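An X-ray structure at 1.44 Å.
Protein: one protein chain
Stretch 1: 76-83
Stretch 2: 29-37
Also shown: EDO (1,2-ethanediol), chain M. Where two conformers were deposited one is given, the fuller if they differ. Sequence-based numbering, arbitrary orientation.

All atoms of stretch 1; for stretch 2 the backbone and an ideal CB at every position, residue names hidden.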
# COMPACT_ATOMS: atom_id res chain seq x y z
N GLY A 76 3.87 7.84 -26.10
CA GLY A 76 3.85 6.58 -26.86
C GLY A 76 3.25 5.37 -26.14
O GLY A 76 3.14 4.30 -26.73
N VAL A 77 2.91 5.54 -24.87
CA VAL A 77 2.37 4.45 -24.08
C VAL A 77 0.89 4.33 -24.36
O VAL A 77 0.14 5.31 -24.28
CB VAL A 77 2.67 4.67 -22.58
CG1 VAL A 77 2.10 3.49 -21.72
CG2 VAL A 77 4.21 4.81 -22.38
N LEU A 78 0.44 3.11 -24.63
CA LEU A 78 -0.97 2.83 -24.86
C LEU A 78 -1.72 2.76 -23.54
O LEU A 78 -1.08 2.66 -22.47
CB LEU A 78 -1.12 1.51 -25.65
CG LEU A 78 -0.48 1.49 -27.04
CD1 LEU A 78 -0.64 0.05 -27.66
CD2 LEU A 78 -1.07 2.58 -27.92
N GLU A 79 -3.05 2.75 -23.56
CA GLU A 79 -3.79 2.58 -22.31
C GLU A 79 -3.23 1.36 -21.57
O GLU A 79 -2.95 0.32 -22.18
CB GLU A 79 -5.29 2.37 -22.55
CG GLU A 79 -6.07 2.03 -21.31
CD GLU A 79 -7.59 2.03 -21.48
OE1 GLU A 79 -8.06 2.29 -22.61
OE2 GLU A 79 -8.28 1.75 -20.46
N TYR A 80 -3.09 1.50 -20.25
CA TYR A 80 -2.63 0.42 -19.39
C TYR A 80 -3.71 0.12 -18.36
O TYR A 80 -4.67 0.85 -18.24
CB TYR A 80 -1.28 0.72 -18.76
CG TYR A 80 -1.20 1.92 -17.86
CD1 TYR A 80 -1.19 3.22 -18.36
CD2 TYR A 80 -1.05 1.75 -16.49
CE1 TYR A 80 -1.07 4.33 -17.53
CE2 TYR A 80 -0.92 2.86 -15.64
CZ TYR A 80 -0.89 4.15 -16.19
OH TYR A 80 -0.73 5.26 -15.39
N ASP A 81 -3.57 -1.01 -17.68
CA ASP A 81 -4.59 -1.44 -16.72
C ASP A 81 -4.04 -1.52 -15.33
O ASP A 81 -2.85 -1.84 -15.14
CB ASP A 81 -5.20 -2.78 -17.10
CG ASP A 81 -5.93 -2.75 -18.42
OD1 ASP A 81 -6.49 -1.70 -18.81
OD2 ASP A 81 -5.93 -3.81 -19.08
N PHE A 82 -4.88 -1.21 -14.35
CA PHE A 82 -4.58 -1.49 -12.98
C PHE A 82 -5.51 -2.63 -12.56
O PHE A 82 -6.72 -2.41 -12.46
CB PHE A 82 -4.74 -0.26 -12.10
CG PHE A 82 -4.28 -0.41 -10.67
CD1 PHE A 82 -3.21 -1.19 -10.29
CD2 PHE A 82 -4.86 0.38 -9.73
CE1 PHE A 82 -2.77 -1.21 -9.00
CE2 PHE A 82 -4.40 0.36 -8.41
CZ PHE A 82 -3.37 -0.45 -8.06
N ASN A 83 -4.94 -3.82 -12.42
CA ASN A 83 -5.70 -5.02 -12.10
C ASN A 83 -5.60 -5.19 -10.62
O ASN A 83 -4.56 -5.61 -10.07
CB ASN A 83 -5.15 -6.19 -12.88
CG ASN A 83 -5.36 -6.05 -14.36
OD1 ASN A 83 -6.43 -5.64 -14.80
ND2 ASN A 83 -4.34 -6.36 -15.16
N UNK A 29 -10.83 8.50 -10.90
CA UNK A 29 -9.44 9.01 -11.04
C UNK A 29 -8.50 8.02 -11.73
O UNK A 29 -7.79 8.38 -12.66
CB UNK A 29 -8.87 9.35 -9.66
N UNK A 30 -8.53 6.75 -11.26
CA UNK A 30 -7.64 5.76 -11.82
C UNK A 30 -8.00 5.43 -13.28
O UNK A 30 -7.11 5.12 -14.06
CB UNK A 30 -7.67 4.49 -10.96
N UNK A 31 -9.28 5.40 -13.62
CA UNK A 31 -9.65 5.19 -15.02
C UNK A 31 -9.09 6.34 -15.88
O UNK A 31 -8.50 6.08 -16.94
CB UNK A 31 -11.17 5.09 -15.17
N UNK A 32 -9.22 7.57 -15.43
CA UNK A 32 -8.63 8.72 -16.17
C UNK A 32 -7.12 8.59 -16.32
O UNK A 32 -6.56 8.78 -17.40
CB UNK A 32 -8.95 10.03 -15.46
N UNK A 33 -6.45 8.25 -15.23
CA UNK A 33 -4.99 8.13 -15.26
C UNK A 33 -4.52 7.08 -16.25
O UNK A 33 -3.65 7.33 -17.08
CB UNK A 33 -4.46 7.79 -13.87
N UNK A 34 -5.12 5.88 -16.14
CA UNK A 34 -4.65 4.76 -16.93
C UNK A 34 -5.04 4.85 -18.39
O UNK A 34 -4.41 4.18 -19.21
CB UNK A 34 -5.18 3.45 -16.34
N UNK A 35 -6.04 5.67 -18.73
CA UNK A 35 -6.44 6.02 -20.10
C UNK A 35 -5.71 7.25 -20.65
O UNK A 35 -5.96 7.67 -21.79
CB UNK A 35 -7.95 6.27 -20.15
N UNK A 36 -4.83 7.87 -19.84
CA UNK A 36 -4.14 9.11 -20.25
C UNK A 36 -5.14 10.21 -20.57
O UNK A 36 -4.91 11.04 -21.48
CB UNK A 36 -3.25 8.85 -21.47
N UNK A 37 -6.25 10.26 -19.82
CA UNK A 37 -7.27 11.30 -19.99
C UNK A 37 -6.89 12.49 -19.13
O UNK A 37 -7.44 12.69 -18.03
CB UNK A 37 -8.66 10.79 -19.62
C1 EDO M . -2.70 -3.37 -21.17
O1 EDO M . -1.88 -2.32 -21.75
C2 EDO M . -3.97 -3.55 -21.96
O2 EDO M . -3.47 -4.19 -23.14

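Positions 29, 31 and 32 lie on the helix, and their ideal CB atoms have nothing of stretch 1 within 5.5 Å. Many residues would do. They are Tyr-29, Asp-31 and Ala-32, and none touches stretch 1.

Position 30 points its CA-to-CB bond toward stretch 1. The ideal CB lies 5.1 Å from Phe-82 CD2, so a flexible apolar chain or a ring could fill the gap. The residue is Met-30, present as selenomethionine. Its CE reaches to 3.7 Å from Phe-82 CD2, an apolar contact oblique to the ring.

Position 33 points sideways. Its ideal CB is 4.8 Å from Tyr-80 OH, which leaves room for a medium-sized apolar chain or a polar one. The residue is Leu-33, with CG 3.7 Å from Tyr-80 OH. A water donates to Leu-33 O at 2.8 Å and is hydrogen-bonded to Tyr-80 OH at 3.0 Å.

Position 34 is the tightest. The ideal CB is only 3.3 Å from Tyr-80 O, and the backbone is already engaged: Tyr-80 N donates to O of 34 at 3.2 Å, with a nearly straight angle of 161°. CA of 34 also sits over one face of the Tyr-80 ring, 4.0 Å from its centroid. A small or compact branched side chain suits. The residue is Thr-34, with chi1 p. Its OG1 turns back to the helix and donates to Met-30 O at 3.0 Å, while CG2 packs 3.7 Å from Tyr-80 CE2.

Position 35 points away, but its ideal CB is 4.5 Å from Glu-79 CD. That carboxylate would favour a basic or neutral polar chain. The residue is instead Glu-35. Its OE2 is 4.4 Å from Glu-79 OE2, two like charges close together. A water donates to both, at 2.8 Å to Glu-35 OE2 and 2.6 Å to Glu-79 OE2.

Position 36 has positive phi (58°), which favours glycine, asparagine or aspartate. It is the first residue to leave helical geometry, in a Schellman motif. The ideal CB meets nothing, but a longer chain could reach the carbonyls of Val-77 and Leu-78. The residue is His-36. Its CE1 approaches Leu-78 O at 3.2 Å and Val-77 O at 3.3 Å, and NE2 lies near the plane of the Tyr-80 ring, 3.7 Å from Tyr-80 CE1.

Position 37 is out of reach and precedes another helix, so a capping residue suits. Asp-37 caps a backbone N just past the stretch.

Stretch 2 29-37: YMDALTEHD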
# COMPACT_ATOMS: atom_id res chain seq x y z
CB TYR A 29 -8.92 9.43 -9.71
CG TYR A 29 -7.46 9.82 -9.65
CD1 TYR A 29 -7.06 11.11 -9.93
CD2 TYR A 29 -6.48 8.92 -9.32
CE1 TYR A 29 -5.72 11.47 -9.79
CE2 TYR A 29 -5.16 9.25 -9.21
CZ TYR A 29 -4.77 10.53 -9.47
OH TYR A 29 -3.46 10.94 -9.33
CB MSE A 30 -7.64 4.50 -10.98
CG MSE A 30 -7.10 4.71 -9.60
SE MSE A 30 -5.28 5.35 -9.48
CE MSE A 30 -4.38 3.95 -10.47
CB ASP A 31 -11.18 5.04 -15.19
CG ASP A 31 -11.65 3.61 -14.92
OD1 ASP A 31 -10.79 2.71 -15.01
OD2 ASP A 31 -12.85 3.37 -14.63
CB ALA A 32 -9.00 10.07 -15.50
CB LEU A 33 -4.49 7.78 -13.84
CG LEU A 33 -3.00 7.58 -13.66
CD1 LEU A 33 -2.24 8.93 -13.78
CD2 LEU A 33 -2.72 6.93 -12.29
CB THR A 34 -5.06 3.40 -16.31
OG1 THR A 34 -6.50 3.30 -16.37
CG2 THR A 34 -4.53 3.20 -14.85
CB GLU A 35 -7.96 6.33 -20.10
CG GLU A 35 -8.86 5.14 -19.73
CD GLU A 35 -10.29 5.59 -19.38
OE1 GLU A 35 -10.61 6.82 -19.56
OE2 GLU A 35 -11.05 4.73 -18.91
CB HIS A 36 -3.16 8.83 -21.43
CG HIS A 36 -2.21 7.71 -21.18
ND1 HIS A 36 -2.38 6.47 -21.74
CD2 HIS A 36 -1.09 7.63 -20.42
CE1 HIS A 36 -1.37 5.69 -21.38
NE2 HIS A 36 -0.59 6.37 -20.54
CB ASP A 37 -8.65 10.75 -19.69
CG ASP A 37 -9.77 11.80 -19.82
OD1 ASP A 37 -9.50 12.95 -20.24
OD2 ASP A 37 -10.90 11.42 -19.43
O HOH W 1 -0.96 7.85 -16.82
O HOH W 2 -10.81 2.14 -19.82
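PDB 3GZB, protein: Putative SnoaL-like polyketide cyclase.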